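Local coordinates for protein phosphoserine phosphatase (Thermococcus onnurineus, PDB 4AP9) that probably catalyses the magnesium-dependent removal of phosphate from L-phosphoserine, the final step of L-serine biosynthesis, as a member of the haloacid dehalogenase superfamily, at residues A[103-108]-A[122-127]; A[58-63]-A[129-134]; A[23-28]-A[69-74]. One frame throughout, in Å; residues are numbered along the deposited sequence.

Overall arrangement
Along the chain the segments run 23-28, 58-63, 69-74, 103-108, 122-127 and 129-134, so contact 3 closes before contact 1 opens, contact 1 falls wholly between the two halves of contact 2, and contacts 2 and 3 alternate. Their centres lie only about 10 to 12 Å apart. Contacts 1 and 2 share a sheet, in which strands 118-127 and 130-135 are antiparallel neighbours at one side within this chain, continued by a strand of a second subunit; helices 52-62 and 68-73 pack against it, and helix 25-33 packs on them and on Phe105. Phe25, Phe71, Phe105, Phe126 and Phe131 tie the three together, joining the helices that follow strand 11-15 to this side of the sheet.

Contact 1. Residues A[103-108]-A[122-127]; sequences GSFEEV and NRAIFE
Glu106 OE1 is gripped by two nitrogens of Arg123, NE and NH2, each at 3.0 Å. This side-on salt bridge uses one carboxylate oxygen for both donors: OE1 lies at the edge of the guanidinium, nearly in its plane, and both nitrogens come from one face of the carboxylate, NE from well above its plane and NH2 on the syn side, nearer the plane, the two flat groups being turned 81° apart. The other oxygen, OE2, is taken by Arg137 and the backbone N of Ala121, so both carboxylate oxygens are held. Glu107 bends at chi2 (90°), which turns its carboxylate back toward the strand, and OE2 accepts from Ala124 N at 2.7 Å in an almost straight bond. Phe105 and Asn122 form a parallel bridge just after the corner the chain turns at Gly103 and Ser104; strands 97-102 and 118-127 are parallel neighbours in the sheet of this haloacid dehalogenase-like fold. Glu106 N donates to Asn122 O at 2.9 Å, while the return bond from Asn122 N to Ser104 O is weak. Asn122 ND2 reaches Gly103 O at 3.0 Å from above the carbonyl plane, its OD1 being bonded to Arg137 N. Phe105 turns the edge of its ring to the backbone of Arg123, and its CD1 also touches Ala124 CB at 3.8 Å. Phe25 and Phe71 meet that same ring edge-to-face.

Contact 2. Residues A[58-63]-A[129-134]; sequences KRVGLI and GKFQGI
Val60 sets one methyl into the hollow at Gly133 and the other against a methyl of Ile134. CG1, anti to the backbone N (chi1 162°), settles over the bare backbone of Gly133, 3.8 Å from its CA, and also touches Phe131 CE2; CG2 meets Ile134 CG2 at 4.0 Å. Farther along, the Phe131 ring fits against the end of helix 52-62. Ile63 CD1 lies over one face, 3.9 Å from the ring centroid in a CH-pi contact, offset toward the rim, and Gly133 N lies over the opposite face. Val60 O approaches the ring edge near its plane, and Ile63 O comes within 3.5 Å of Phe131 CD2. The helix and strand segments run antiparallel, their axes 8.1 Å apart, while Trp26 packs on both Val60 and Ile63. An alanine in place of Phe131 would probably open a gap beside Ile63 and Val60 CG1 and cost Phe71 one of its ring neighbours. One water donates to Val60 O at 3.1 Å and, weakly, to Gln132 O. With no direct hydrogen bond between the segments, the helix end is held by apolar and CH-pi packing, helped by that single water; such packing depends on fit more than on bond direction.

Contact 3. Residues A[23-28]-A[69-74]; sequences FEFWRE and GTFLRT
Phe25 and Phe71 make the aromatic part of this contact. Phe25 CZ comes to 3.3 Å from Phe71 CE2, and Phe25 CE1 lies over one face of the Phe71 ring, toward its rim. The planes are inclined at 57° with centroids 5.0 Å apart, an oblique meeting of two rings. Phe126 packs edge-to-face with Phe71.

Apolar contacts gather round Thr74. Phe23, its CG anti to the backbone N (chi1 180°), brings CZ to 3.6 Å from Thr74 CB, while Thr74 O lies over one face of the same ring. On another side Thr74 CG2 meets Glu28 CG at 3.9 Å, the two side chains lying alongside with opposite directions.

No hydrogen bond joins the segments; the polar side chains named here find partners in their own segment or outside both. Thr74 OG1 donates to Phe71 O at 2.8 Å, which turns the hydroxyl back onto its own chain. Glu28 bends at chi2 and spends its carboxylate on salt bridges to Arg31 and Lys77. Glu24, at the N-cap position of helix 25-33, takes Arg27 NE on its OE1 at 2.8 Å and also bonds Tyr160.

Helix 25-33 follows strand 11-15, and here its first turn and the residue just before Glu24 meet residues of 69-74: packing within the helical insertion after the first core strand, consistent with a cap of the haloacid dehalogenase superfamily.

Contact 1. Residues A[103-108]-A[122-127]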
# COMPACT_ATOMS: atom_id res chain seq x y z
N GLY A 103 16.77 -18.20 -16.34
CA GLY A 103 17.95 -17.57 -15.76
C GLY A 103 19.21 -17.83 -16.57
O GLY A 103 20.29 -17.33 -16.23
N SER A 104 19.07 -18.63 -17.63
CA SER A 104 20.17 -18.88 -18.54
C SER A 104 20.18 -17.81 -19.64
O SER A 104 19.38 -16.87 -19.61
CB SER A 104 19.99 -20.21 -19.29
OG SER A 104 21.21 -20.59 -19.95
N PHE A 105 21.08 -17.99 -20.61
CA PHE A 105 21.36 -16.98 -21.63
C PHE A 105 20.41 -16.92 -22.83
O PHE A 105 20.12 -17.93 -23.46
CB PHE A 105 22.80 -17.22 -22.11
CG PHE A 105 23.83 -17.10 -21.01
CD1 PHE A 105 24.29 -15.86 -20.61
CD2 PHE A 105 24.33 -18.23 -20.38
CE1 PHE A 105 25.22 -15.75 -19.60
CE2 PHE A 105 25.27 -18.12 -19.37
CZ PHE A 105 25.71 -16.88 -18.98
N GLU A 106 19.92 -15.72 -23.13
CA GLU A 106 19.05 -15.53 -24.29
C GLU A 106 19.71 -16.00 -25.58
O GLU A 106 19.04 -16.46 -26.50
CB GLU A 106 18.66 -14.05 -24.45
CG GLU A 106 17.60 -13.60 -23.45
CD GLU A 106 16.92 -12.30 -23.85
OE1 GLU A 106 17.32 -11.71 -24.89
OE2 GLU A 106 15.98 -11.87 -23.13
N GLU A 107 21.04 -15.88 -25.63
CA GLU A 107 21.80 -16.17 -26.83
C GLU A 107 21.74 -17.67 -27.13
O GLU A 107 21.65 -18.09 -28.29
CB GLU A 107 23.25 -15.68 -26.67
CG GLU A 107 23.39 -14.14 -26.48
CD GLU A 107 23.35 -13.67 -25.01
OE1 GLU A 107 22.89 -14.43 -24.14
OE2 GLU A 107 23.81 -12.54 -24.73
N VAL A 108 21.76 -18.46 -26.07
CA VAL A 108 21.66 -19.91 -26.19
C VAL A 108 20.20 -20.38 -26.35
O VAL A 108 19.93 -21.37 -27.04
CB VAL A 108 22.30 -20.57 -24.97
CG1 VAL A 108 22.04 -22.05 -24.97
CG2 VAL A 108 23.79 -20.31 -24.99
N ASN A 122 18.67 -13.95 -19.05
CA ASN A 122 19.87 -13.16 -18.83
C ASN A 122 20.66 -13.06 -20.14
O ASN A 122 20.26 -13.64 -21.14
CB ASN A 122 20.67 -13.75 -17.68
CG ASN A 122 20.01 -13.48 -16.34
OD1 ASN A 122 19.44 -12.40 -16.13
ND2 ASN A 122 20.04 -14.45 -15.43
N ARG A 123 21.73 -12.27 -20.16
CA ARG A 123 22.49 -12.13 -21.40
C ARG A 123 23.97 -12.28 -21.12
O ARG A 123 24.40 -12.22 -19.96
CB ARG A 123 22.19 -10.78 -22.10
CG ARG A 123 20.83 -10.77 -22.82
CD ARG A 123 20.50 -9.42 -23.51
NE ARG A 123 19.19 -9.51 -24.15
CZ ARG A 123 18.36 -8.49 -24.39
NH1 ARG A 123 18.69 -7.25 -24.06
NH2 ARG A 123 17.19 -8.72 -24.97
N ALA A 124 24.75 -12.48 -22.18
CA ALA A 124 26.19 -12.67 -22.03
C ALA A 124 26.99 -11.44 -22.44
O ALA A 124 26.55 -10.64 -23.27
CB ALA A 124 26.62 -13.87 -22.85
N ILE A 125 28.17 -11.29 -21.85
CA ILE A 125 29.06 -10.19 -22.18
C ILE A 125 30.25 -10.75 -22.94
O ILE A 125 30.98 -11.60 -22.44
CB ILE A 125 29.53 -9.47 -20.91
CG1 ILE A 125 28.33 -8.92 -20.13
CG2 ILE A 125 30.51 -8.32 -21.25
CD1 ILE A 125 28.65 -8.53 -18.72
N PHE A 126 30.42 -10.29 -24.17
CA PHE A 126 31.57 -10.70 -24.98
C PHE A 126 32.44 -9.50 -25.28
O PHE A 126 31.95 -8.43 -25.60
CB PHE A 126 31.11 -11.39 -26.26
CG PHE A 126 30.55 -12.77 -26.04
CD1 PHE A 126 31.40 -13.84 -25.79
CD2 PHE A 126 29.19 -12.99 -26.04
CE1 PHE A 126 30.91 -15.11 -25.57
CE2 PHE A 126 28.68 -14.26 -25.81
CZ PHE A 126 29.55 -15.32 -25.58
N GLU A 127 33.75 -9.69 -25.13
CA GLU A 127 34.71 -8.66 -25.50
C GLU A 127 35.73 -9.32 -26.41
O GLU A 127 36.38 -10.29 -26.02
CB GLU A 127 35.39 -8.09 -24.25
CG GLU A 127 34.44 -7.28 -23.37
CD GLU A 127 35.03 -6.93 -22.00
OE1 GLU A 127 36.25 -7.12 -21.80
OE2 GLU A 127 34.26 -6.45 -21.14

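Contact 2. Residues A[58-63]-A[129-134]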
# COMPACT_ATOMS: atom_id res chain seq x y z
N LYS A 58 30.31 -17.82 -9.50
CA LYS A 58 31.48 -18.70 -9.53
C LYS A 58 31.54 -19.53 -10.82
O LYS A 58 32.62 -19.76 -11.37
CB LYS A 58 31.51 -19.62 -8.30
CG LYS A 58 31.95 -18.95 -7.00
CD LYS A 58 32.05 -19.96 -5.86
CE LYS A 58 32.92 -19.44 -4.71
NZ LYS A 58 32.56 -18.08 -4.23
N ARG A 59 30.38 -19.98 -11.28
CA ARG A 59 30.30 -20.69 -12.56
C ARG A 59 30.69 -19.74 -13.70
O ARG A 59 31.45 -20.11 -14.60
CB ARG A 59 28.89 -21.26 -12.77
CG ARG A 59 28.63 -22.54 -11.95
CD ARG A 59 27.22 -23.06 -12.10
NE ARG A 59 26.28 -22.31 -11.27
CZ ARG A 59 25.02 -22.06 -11.58
NH1 ARG A 59 24.50 -22.48 -12.72
NH2 ARG A 59 24.26 -21.36 -10.76
N VAL A 60 30.17 -18.52 -13.65
CA VAL A 60 30.47 -17.54 -14.69
C VAL A 60 31.97 -17.29 -14.78
O VAL A 60 32.53 -17.21 -15.87
CB VAL A 60 29.74 -16.23 -14.41
CG1 VAL A 60 30.36 -15.07 -15.22
CG2 VAL A 60 28.28 -16.41 -14.75
N GLY A 61 32.61 -17.20 -13.61
CA GLY A 61 34.03 -17.00 -13.51
C GLY A 61 34.83 -18.11 -14.16
O GLY A 61 35.86 -17.87 -14.80
N LEU A 62 34.34 -19.34 -14.01
CA LEU A 62 35.04 -20.50 -14.54
C LEU A 62 34.96 -20.64 -16.07
O LEU A 62 35.69 -21.45 -16.64
CB LEU A 62 34.54 -21.79 -13.87
CG LEU A 62 34.94 -21.97 -12.40
CD1 LEU A 62 34.04 -22.97 -11.69
CD2 LEU A 62 36.39 -22.41 -12.30
N ILE A 63 34.09 -19.87 -16.72
CA ILE A 63 34.11 -19.88 -18.18
C ILE A 63 34.58 -18.56 -18.80
O ILE A 63 34.45 -18.35 -20.00
CB ILE A 63 32.76 -20.34 -18.81
CG1 ILE A 63 31.61 -19.40 -18.45
CG2 ILE A 63 32.44 -21.79 -18.44
CD1 ILE A 63 30.39 -19.53 -19.36
N GLY A 129 35.21 -11.24 -28.81
CA GLY A 129 34.78 -12.59 -29.10
C GLY A 129 34.95 -13.58 -27.96
O GLY A 129 34.71 -14.77 -28.14
N LYS A 130 35.35 -13.09 -26.80
CA LYS A 130 35.57 -13.97 -25.64
C LYS A 130 34.64 -13.61 -24.48
O LYS A 130 34.41 -12.43 -24.19
CB LYS A 130 37.02 -13.88 -25.18
CG LYS A 130 38.04 -14.01 -26.30
CD LYS A 130 37.94 -15.37 -26.96
CE LYS A 130 39.09 -15.56 -27.95
NZ LYS A 130 39.01 -16.87 -28.65
N PHE A 131 34.12 -14.65 -23.82
CA PHE A 131 33.13 -14.47 -22.76
C PHE A 131 33.75 -13.75 -21.57
O PHE A 131 34.77 -14.17 -21.02
CB PHE A 131 32.55 -15.82 -22.34
CG PHE A 131 31.50 -15.75 -21.26
CD1 PHE A 131 30.19 -15.45 -21.57
CD2 PHE A 131 31.84 -15.99 -19.93
CE1 PHE A 131 29.21 -15.39 -20.57
CE2 PHE A 131 30.87 -15.92 -18.93
CZ PHE A 131 29.56 -15.63 -19.26
N GLN A 132 33.12 -12.65 -21.17
CA GLN A 132 33.61 -11.89 -20.02
C GLN A 132 32.76 -12.00 -18.76
O GLN A 132 33.29 -11.90 -17.66
CB GLN A 132 33.80 -10.41 -20.39
CG GLN A 132 35.01 -10.13 -21.24
CD GLN A 132 36.17 -11.04 -20.89
OE1 GLN A 132 36.56 -11.16 -19.73
NE2 GLN A 132 36.73 -11.68 -21.91
N GLY A 133 31.45 -12.20 -18.91
CA GLY A 133 30.58 -12.26 -17.75
C GLY A 133 29.11 -12.28 -18.10
O GLY A 133 28.74 -12.46 -19.27
N ILE A 134 28.26 -12.11 -17.09
CA ILE A 134 26.81 -12.19 -17.26
C ILE A 134 26.13 -10.84 -17.02
O ILE A 134 26.54 -10.08 -16.15
CB ILE A 134 26.21 -13.24 -16.31
CG1 ILE A 134 24.72 -13.47 -16.60
CG2 ILE A 134 26.45 -12.85 -14.86
CD1 ILE A 134 24.14 -14.72 -15.90
O HOH W 1 33.65 -14.48 -16.87

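Contact 3. Residues A[23-28]-A[69-74]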
# COMPACT_ATOMS: atom_id res chain seq x y z
N PHE A 23 17.92 -29.31 -22.11
CA PHE A 23 19.26 -28.73 -22.21
C PHE A 23 19.62 -27.92 -20.97
O PHE A 23 18.85 -27.09 -20.48
CB PHE A 23 19.43 -27.86 -23.47
CG PHE A 23 20.80 -27.25 -23.57
CD1 PHE A 23 21.90 -28.05 -23.82
CD2 PHE A 23 20.99 -25.89 -23.38
CE1 PHE A 23 23.18 -27.51 -23.89
CE2 PHE A 23 22.26 -25.34 -23.45
CZ PHE A 23 23.35 -26.15 -23.72
N GLU A 24 20.82 -28.19 -20.44
CA GLU A 24 21.31 -27.50 -19.26
C GLU A 24 22.67 -26.90 -19.54
O GLU A 24 23.69 -27.59 -19.47
CB GLU A 24 21.38 -28.48 -18.09
CG GLU A 24 20.02 -28.94 -17.64
CD GLU A 24 20.08 -29.85 -16.45
OE1 GLU A 24 20.23 -29.34 -15.32
OE2 GLU A 24 19.98 -31.08 -16.65
N PHE A 25 22.68 -25.60 -19.85
CA PHE A 25 23.92 -24.91 -20.24
C PHE A 25 25.14 -25.18 -19.35
O PHE A 25 26.25 -25.38 -19.85
CB PHE A 25 23.67 -23.39 -20.30
CG PHE A 25 24.91 -22.59 -20.60
CD1 PHE A 25 25.34 -22.42 -21.90
CD2 PHE A 25 25.63 -21.99 -19.57
CE1 PHE A 25 26.48 -21.68 -22.19
CE2 PHE A 25 26.77 -21.24 -19.85
CZ PHE A 25 27.19 -21.09 -21.16
N TRP A 26 24.97 -25.14 -18.03
CA TRP A 26 26.12 -25.33 -17.17
C TRP A 26 26.68 -26.77 -17.17
O TRP A 26 27.91 -26.97 -17.06
CB TRP A 26 25.87 -24.79 -15.74
CG TRP A 26 25.75 -23.27 -15.72
CD1 TRP A 26 24.63 -22.54 -15.43
CD2 TRP A 26 26.78 -22.32 -16.04
NE1 TRP A 26 24.90 -21.19 -15.52
CE2 TRP A 26 26.21 -21.03 -15.90
CE3 TRP A 26 28.12 -22.43 -16.41
CZ2 TRP A 26 26.94 -19.86 -16.13
CZ3 TRP A 26 28.85 -21.26 -16.63
CH2 TRP A 26 28.25 -19.99 -16.49
N ARG A 27 25.80 -27.76 -17.30
CA ARG A 27 26.24 -29.15 -17.43
C ARG A 27 26.97 -29.32 -18.76
O ARG A 27 27.96 -30.04 -18.84
CB ARG A 27 25.06 -30.11 -17.34
CG ARG A 27 24.34 -30.02 -16.00
CD ARG A 27 23.29 -31.10 -15.81
NE ARG A 27 22.51 -30.84 -14.60
CZ ARG A 27 22.89 -31.17 -13.36
NH1 ARG A 27 24.05 -31.77 -13.15
NH2 ARG A 27 22.09 -30.89 -12.33
N GLU A 28 26.50 -28.64 -19.80
CA GLU A 28 27.20 -28.66 -21.08
C GLU A 28 28.57 -27.96 -20.99
O GLU A 28 29.56 -28.44 -21.55
CB GLU A 28 26.33 -28.03 -22.17
CG GLU A 28 26.97 -28.01 -23.56
CD GLU A 28 27.10 -29.38 -24.20
OE1 GLU A 28 26.70 -30.39 -23.57
OE2 GLU A 28 27.60 -29.44 -25.34
N GLY A 69 32.09 -18.56 -30.23
CA GLY A 69 31.66 -19.66 -31.07
C GLY A 69 31.34 -20.92 -30.28
O GLY A 69 30.35 -21.61 -30.57
N THR A 70 32.18 -21.22 -29.29
CA THR A 70 31.98 -22.38 -28.43
C THR A 70 30.69 -22.21 -27.66
O THR A 70 29.91 -23.15 -27.48
CB THR A 70 33.14 -22.53 -27.42
OG1 THR A 70 34.38 -22.64 -28.12
CG2 THR A 70 32.94 -23.75 -26.53
N PHE A 71 30.49 -20.98 -27.19
CA PHE A 71 29.32 -20.60 -26.41
C PHE A 71 28.06 -20.79 -27.26
O PHE A 71 27.11 -21.46 -26.85
CB PHE A 71 29.46 -19.12 -26.01
CG PHE A 71 28.53 -18.68 -24.91
CD1 PHE A 71 27.29 -18.15 -25.21
CD2 PHE A 71 28.94 -18.72 -23.59
CE1 PHE A 71 26.45 -17.72 -24.20
CE2 PHE A 71 28.11 -18.28 -22.58
CZ PHE A 71 26.85 -17.79 -22.89
N LEU A 72 28.07 -20.21 -28.46
CA LEU A 72 26.92 -20.28 -29.36
C LEU A 72 26.65 -21.66 -29.96
O LEU A 72 25.52 -21.98 -30.31
CB LEU A 72 27.04 -19.22 -30.46
CG LEU A 72 26.95 -17.79 -29.92
CD1 LEU A 72 27.21 -16.78 -31.02
CD2 LEU A 72 25.58 -17.57 -29.28
N ARG A 73 27.69 -22.49 -30.07
CA ARG A 73 27.52 -23.87 -30.53
C ARG A 73 26.44 -24.62 -29.75
O ARG A 73 25.79 -25.51 -30.28
CB ARG A 73 28.84 -24.62 -30.36
CG ARG A 73 29.17 -25.58 -31.47
CD ARG A 73 30.63 -25.32 -31.94
NE ARG A 73 31.32 -26.54 -32.33
CZ ARG A 73 32.55 -26.88 -31.94
NH1 ARG A 73 33.25 -26.08 -31.16
NH2 ARG A 73 33.08 -28.04 -32.34
N THR A 74 26.27 -24.27 -28.47
CA THR A 74 25.31 -24.97 -27.62
C THR A 74 23.86 -24.80 -28.06
O THR A 74 23.02 -25.65 -27.76
CB THR A 74 25.43 -24.54 -26.15
OG1 THR A 74 25.03 -23.17 -26.01
CG2 THR A 74 26.86 -24.71 -25.65